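Exo beta-1,2-glucooligosaccharide sophorohydrolase (non-reducing end) (Parabacteroides distasonis ATCC 8503, PDB 5Z06) hydrolyses linear beta-1,2-glucans and beta-1,2-glucooligosaccharides of at least four glucose units as an exo-acting glycosidase, releasing sophorose from the non-reducing end. Local coordinates at residues A[74-79]-A[590-595]; A[596-601]-A[608-613]. One frame throughout, in Å; residues are numbered along the deposited sequence.

Interaction 1. Residues A[74-79]-A[590-595]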
# COMPACT_ATOMS: atom_id res chain seq x y z
N PRO A 74 0.81 1.70 13.06
CA PRO A 74 0.84 2.93 12.25
C PRO A 74 0.63 2.63 10.79
O PRO A 74 1.09 1.61 10.28
CB PRO A 74 2.25 3.49 12.49
CG PRO A 74 3.03 2.31 12.96
CD PRO A 74 2.06 1.53 13.80
N VAL A 75 -0.11 3.50 10.13
CA VAL A 75 -0.40 3.31 8.73
C VAL A 75 -0.13 4.65 8.08
O VAL A 75 -0.63 5.69 8.55
CB VAL A 75 -1.85 2.88 8.52
CG1 VAL A 75 -2.12 2.69 7.04
CG2 VAL A 75 -2.15 1.59 9.28
N ARG A 76 0.65 4.61 7.00
CA ARG A 76 0.99 5.79 6.23
C ARG A 76 -0.26 6.63 6.00
O ARG A 76 -1.31 6.12 5.59
CB ARG A 76 1.61 5.37 4.90
CG ARG A 76 1.91 6.51 3.93
CD ARG A 76 2.44 5.95 2.63
NE ARG A 76 3.73 5.34 2.84
CZ ARG A 76 4.92 5.89 2.59
NH1 ARG A 76 5.05 7.10 2.04
NH2 ARG A 76 6.01 5.20 2.87
N GLY A 77 -0.15 7.93 6.29
CA GLY A 77 -1.26 8.85 6.07
C GLY A 77 -2.45 8.73 7.01
O GLY A 77 -3.43 9.46 6.83
N ASN A 78 -2.37 7.84 8.01
CA ASN A 78 -3.38 7.74 9.08
C ASN A 78 -2.89 8.69 10.17
O ASN A 78 -2.11 8.32 11.06
CB ASN A 78 -3.56 6.32 9.63
CG ASN A 78 -4.27 5.38 8.66
OD1 ASN A 78 -5.10 4.58 9.08
ND2 ASN A 78 -3.91 5.44 7.38
N ASP A 79 -3.32 9.94 10.02
CA ASP A 79 -2.84 11.06 10.84
C ASP A 79 -3.97 11.84 11.47
O ASP A 79 -3.74 12.51 12.46
CB ASP A 79 -2.01 12.01 9.96
CG ASP A 79 -0.89 11.29 9.22
OD1 ASP A 79 -0.19 10.49 9.88
OD2 ASP A 79 -0.72 11.50 7.99
N ALA A 590 10.87 -1.99 -2.44
CA ALA A 590 10.45 -1.06 -1.42
C ALA A 590 9.00 -1.25 -1.05
O ALA A 590 8.13 -1.46 -1.91
CB ALA A 590 10.65 0.36 -1.88
N SER A 591 8.74 -1.12 0.24
CA SER A 591 7.40 -1.00 0.74
C SER A 591 7.43 -0.51 2.15
O SER A 591 8.48 -0.55 2.83
CB SER A 591 6.68 -2.36 0.69
OG SER A 591 7.06 -3.20 1.76
N ASP A 592 6.27 -0.10 2.64
CA ASP A 592 6.11 0.00 4.09
C ASP A 592 6.18 -1.39 4.72
O ASP A 592 5.71 -2.36 4.16
CB ASP A 592 4.83 0.74 4.47
CG ASP A 592 4.93 2.23 4.24
OD1 ASP A 592 6.05 2.72 3.93
OD2 ASP A 592 3.90 2.92 4.37
N PHE A 593 6.82 -1.48 5.88
CA PHE A 593 6.81 -2.68 6.68
C PHE A 593 6.09 -2.30 7.98
O PHE A 593 5.23 -1.43 7.97
CB PHE A 593 8.25 -3.20 6.84
CG PHE A 593 8.39 -4.52 7.56
CD1 PHE A 593 7.44 -5.55 7.41
CD2 PHE A 593 9.48 -4.73 8.43
CE1 PHE A 593 7.59 -6.75 8.09
CE2 PHE A 593 9.62 -5.92 9.12
CZ PHE A 593 8.68 -6.93 8.94
N ALA A 594 6.45 -2.92 9.10
CA ALA A 594 5.65 -2.90 10.31
C ALA A 594 5.62 -1.52 10.95
O ALA A 594 4.59 -1.08 11.42
CB ALA A 594 6.22 -3.91 11.28
N TRP A 595 6.77 -0.88 10.99
CA TRP A 595 6.98 0.41 11.64
C TRP A 595 7.58 1.50 10.78
O TRP A 595 7.59 2.65 11.19
CB TRP A 595 7.91 0.20 12.83
CG TRP A 595 7.37 -0.85 13.74
CD1 TRP A 595 7.81 -2.13 13.87
CD2 TRP A 595 6.28 -0.70 14.64
NE1 TRP A 595 7.05 -2.79 14.81
CE2 TRP A 595 6.10 -1.94 15.29
CE3 TRP A 595 5.43 0.37 14.96
CZ2 TRP A 595 5.10 -2.15 16.24
CZ3 TRP A 595 4.42 0.16 15.90
CH2 TRP A 595 4.28 -1.09 16.54
O HOH W 1 2.15 2.21 6.35
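R76 meets D592 side-on, spending two nitrogens on the two carboxylate oxygens: NE donates to OD2 of D592 at 2.9 Å, and NH2 of R76 to OD1 of D592 at 2.7 Å. Both oxygens are approached on their syn side, and the guanidinium and carboxylate planes lie only 20° apart. The R76 chain leaves the backbone extended, with CG anti to the backbone N (chi1 175°), then bends at chi3 to lay this edge against D592. A water reinforces the salt bridge, accepting from the backbone N of R76 and donating to OD2 of D592 at 2.7 Å. R76 sits in a type II turn from V75 to N78, closed by N78 N to V75 O and carrying G77 at the positive phi that favours glycine. The turn belongs to the loop that links strand 65-71 of a five-stranded antiparallel sheet to strand 86-93 of a seven-stranded one, whereas 590-595 is part of the glycoamylase-like region. Beside the salt bridge, P74 presses its ring obliquely on the indole of W595, with CD 3.4 Å from CZ3 of W595. NH1 of R76 forms a further salt bridge to E312, and Y22 meets the W595 ring edge-to-face.

Interaction 2. Residues A[596-601]-A[608-613]; sequences NYQAQE and NGTMAP
OD1 of N608 is gripped twice by T610, two residues on, while ND2 of the same amide reaches across to Q598. The hydroxyl OG1 of T610 donates to OD1 of N608 at 2.6 Å from above the carbonyl plane, and the backbone N of T610 adds a longer bond to OD1 of N608 at 3.2 Å. T610 can offer both because OG1 stands beside its own backbone N (chi1 -54°). The other branch of the asparagine amide makes the direct bond between the segments: ND2 of N608 donates to OE1 of Q598 at 2.7 Å, arriving in the carbonyl plane on a lone pair, although the N-H is bent (146°). The side chains come from opposite directions and their amide planes lie 34° apart. Beyond its CG the Q598 chain is extended, which carries its NE2 tightly against T610, 3.1 Å from CB of T610 and close to CG2. Q600 crosses N608 at about a right angle, and a water links the segments here, accepting from NE2 of Q600 at 3.0 Å and from the backbone N of N608, and lying 2.7 Å from O of T610, to which it can donate. A leucine in place of N608 would probably leave OE1 of Q598 without its donor and T610 without the acceptor that its N and OG1 share, letting the turn at G609 shift. N653 adds a second hold, donating from ND2 to OG1 of T610 and to O of N608, and OE1 of Q600 is hydrogen-bonded to a glycerol, probably from the crystallisation liquor. OD1 of N608 taking the N-H of T610 makes an Asx turn, with G609 where a CB would collide with the carbonyl O of N608, and it leads into the short, weakly bonded strand 610-611 of the glycoamylase-like region.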
# COMPACT_ATOMS: atom_id res chain seq x y z
N ASN A 596 8.10 1.16 9.61
CA ASN A 596 8.83 2.13 8.79
C ASN A 596 8.84 1.69 7.34
O ASN A 596 8.52 0.54 7.01
CB ASN A 596 10.27 2.26 9.26
CG ASN A 596 10.95 0.91 9.40
OD1 ASN A 596 11.32 0.26 8.41
ND2 ASN A 596 11.10 0.46 10.65
N TYR A 597 9.24 2.63 6.50
CA TYR A 597 9.49 2.35 5.12
C TYR A 597 10.79 1.58 5.03
O TYR A 597 11.71 1.77 5.82
CB TYR A 597 9.61 3.65 4.36
CG TYR A 597 10.02 3.51 2.91
CD1 TYR A 597 9.09 3.11 1.93
CD2 TYR A 597 11.32 3.79 2.51
CE1 TYR A 597 9.46 3.02 0.59
CE2 TYR A 597 11.71 3.69 1.18
CZ TYR A 597 10.77 3.32 0.22
OH TYR A 597 11.15 3.22 -1.09
N GLN A 598 10.87 0.69 4.06
CA GLN A 598 12.10 -0.03 3.79
C GLN A 598 12.27 -0.21 2.30
O GLN A 598 11.29 -0.47 1.59
CB GLN A 598 12.12 -1.38 4.52
CG GLN A 598 10.87 -2.22 4.35
CD GLN A 598 11.01 -3.58 5.02
OE1 GLN A 598 11.65 -3.72 6.05
NE2 GLN A 598 10.40 -4.59 4.42
N ALA A 599 13.50 -0.06 1.83
CA ALA A 599 13.79 -0.16 0.40
C ALA A 599 14.51 -1.49 0.20
O ALA A 599 15.71 -1.53 0.11
CB ALA A 599 14.63 1.03 -0.06
N GLN A 600 13.76 -2.60 0.17
CA GLN A 600 14.38 -3.91 0.20
C GLN A 600 15.03 -4.25 -1.11
O GLN A 600 14.63 -3.75 -2.19
CB GLN A 600 13.37 -5.00 0.58
CG GLN A 600 12.73 -4.82 1.94
CD GLN A 600 13.75 -4.72 3.06
OE1 GLN A 600 14.48 -3.73 3.14
NE2 GLN A 600 13.79 -5.73 3.93
N GLU A 601 16.03 -5.10 -1.02
CA GLU A 601 16.82 -5.53 -2.19
C GLU A 601 17.17 -6.99 -2.00
O GLU A 601 17.14 -7.46 -0.86
CB GLU A 601 18.14 -4.73 -2.30
CG GLU A 601 18.06 -3.25 -2.02
CD GLU A 601 19.43 -2.61 -1.95
OE1 GLU A 601 20.42 -3.24 -2.39
OE2 GLU A 601 19.50 -1.46 -1.48
N ASN A 608 14.51 -8.77 5.16
CA ASN A 608 14.10 -9.20 6.49
C ASN A 608 12.87 -10.10 6.42
O ASN A 608 12.16 -10.27 7.40
CB ASN A 608 13.83 -7.97 7.36
CG ASN A 608 12.76 -7.08 6.77
OD1 ASN A 608 12.06 -7.46 5.83
ND2 ASN A 608 12.64 -5.89 7.31
N GLY A 609 12.63 -10.70 5.26
CA GLY A 609 11.49 -11.61 5.07
C GLY A 609 10.27 -10.97 4.44
O GLY A 609 9.29 -11.66 4.16
N THR A 610 10.37 -9.68 4.20
CA THR A 610 9.25 -8.93 3.69
C THR A 610 9.28 -8.91 2.19
O THR A 610 10.25 -8.44 1.59
CB THR A 610 9.32 -7.49 4.16
OG1 THR A 610 9.43 -7.50 5.57
CG2 THR A 610 8.08 -6.71 3.71
N MET A 611 8.18 -9.36 1.60
CA MET A 611 8.03 -9.45 0.17
C MET A 611 6.84 -8.60 -0.26
O MET A 611 5.73 -8.78 0.23
CB MET A 611 7.80 -10.91 -0.22
CG MET A 611 7.89 -11.16 -1.72
SD MET A 611 9.50 -10.75 -2.41
CE MET A 611 10.50 -11.97 -1.58
N ALA A 612 7.10 -7.67 -1.17
CA ALA A 612 6.06 -6.84 -1.76
C ALA A 612 5.68 -7.48 -3.08
O ALA A 612 6.51 -7.55 -3.99
CB ALA A 612 6.56 -5.42 -1.96
N PRO A 613 4.44 -7.96 -3.22
CA PRO A 613 4.04 -8.61 -4.47
C PRO A 613 4.33 -7.82 -5.74
O PRO A 613 4.51 -8.40 -6.80
CB PRO A 613 2.53 -8.81 -4.30
CG PRO A 613 2.33 -8.88 -2.84
CD PRO A 613 3.37 -8.00 -2.21
O HOH W 2 12.69 -8.24 2.77

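From the N terminus, the chain first gives 74-79, in the loop after strand 65-71; more than 500 residues later 590-595 returns to it, so interaction 1 closes a very long loop and joins the N-terminal beta region to the glycoamylase-like region. Interaction 2 opens immediately afterwards and spans only six intervening residues, so the two contacts follow in series without nesting or crossing. They are nevertheless neighbours, with centres about 12 Å apart: strands 590-592 and 597-599 form an antiparallel hairpin, in which S591 N probably bonds to Q598 O. F593 packs on both Q598 and T610, so the hairpin connects the R76-D592 salt bridge with strand 610-611.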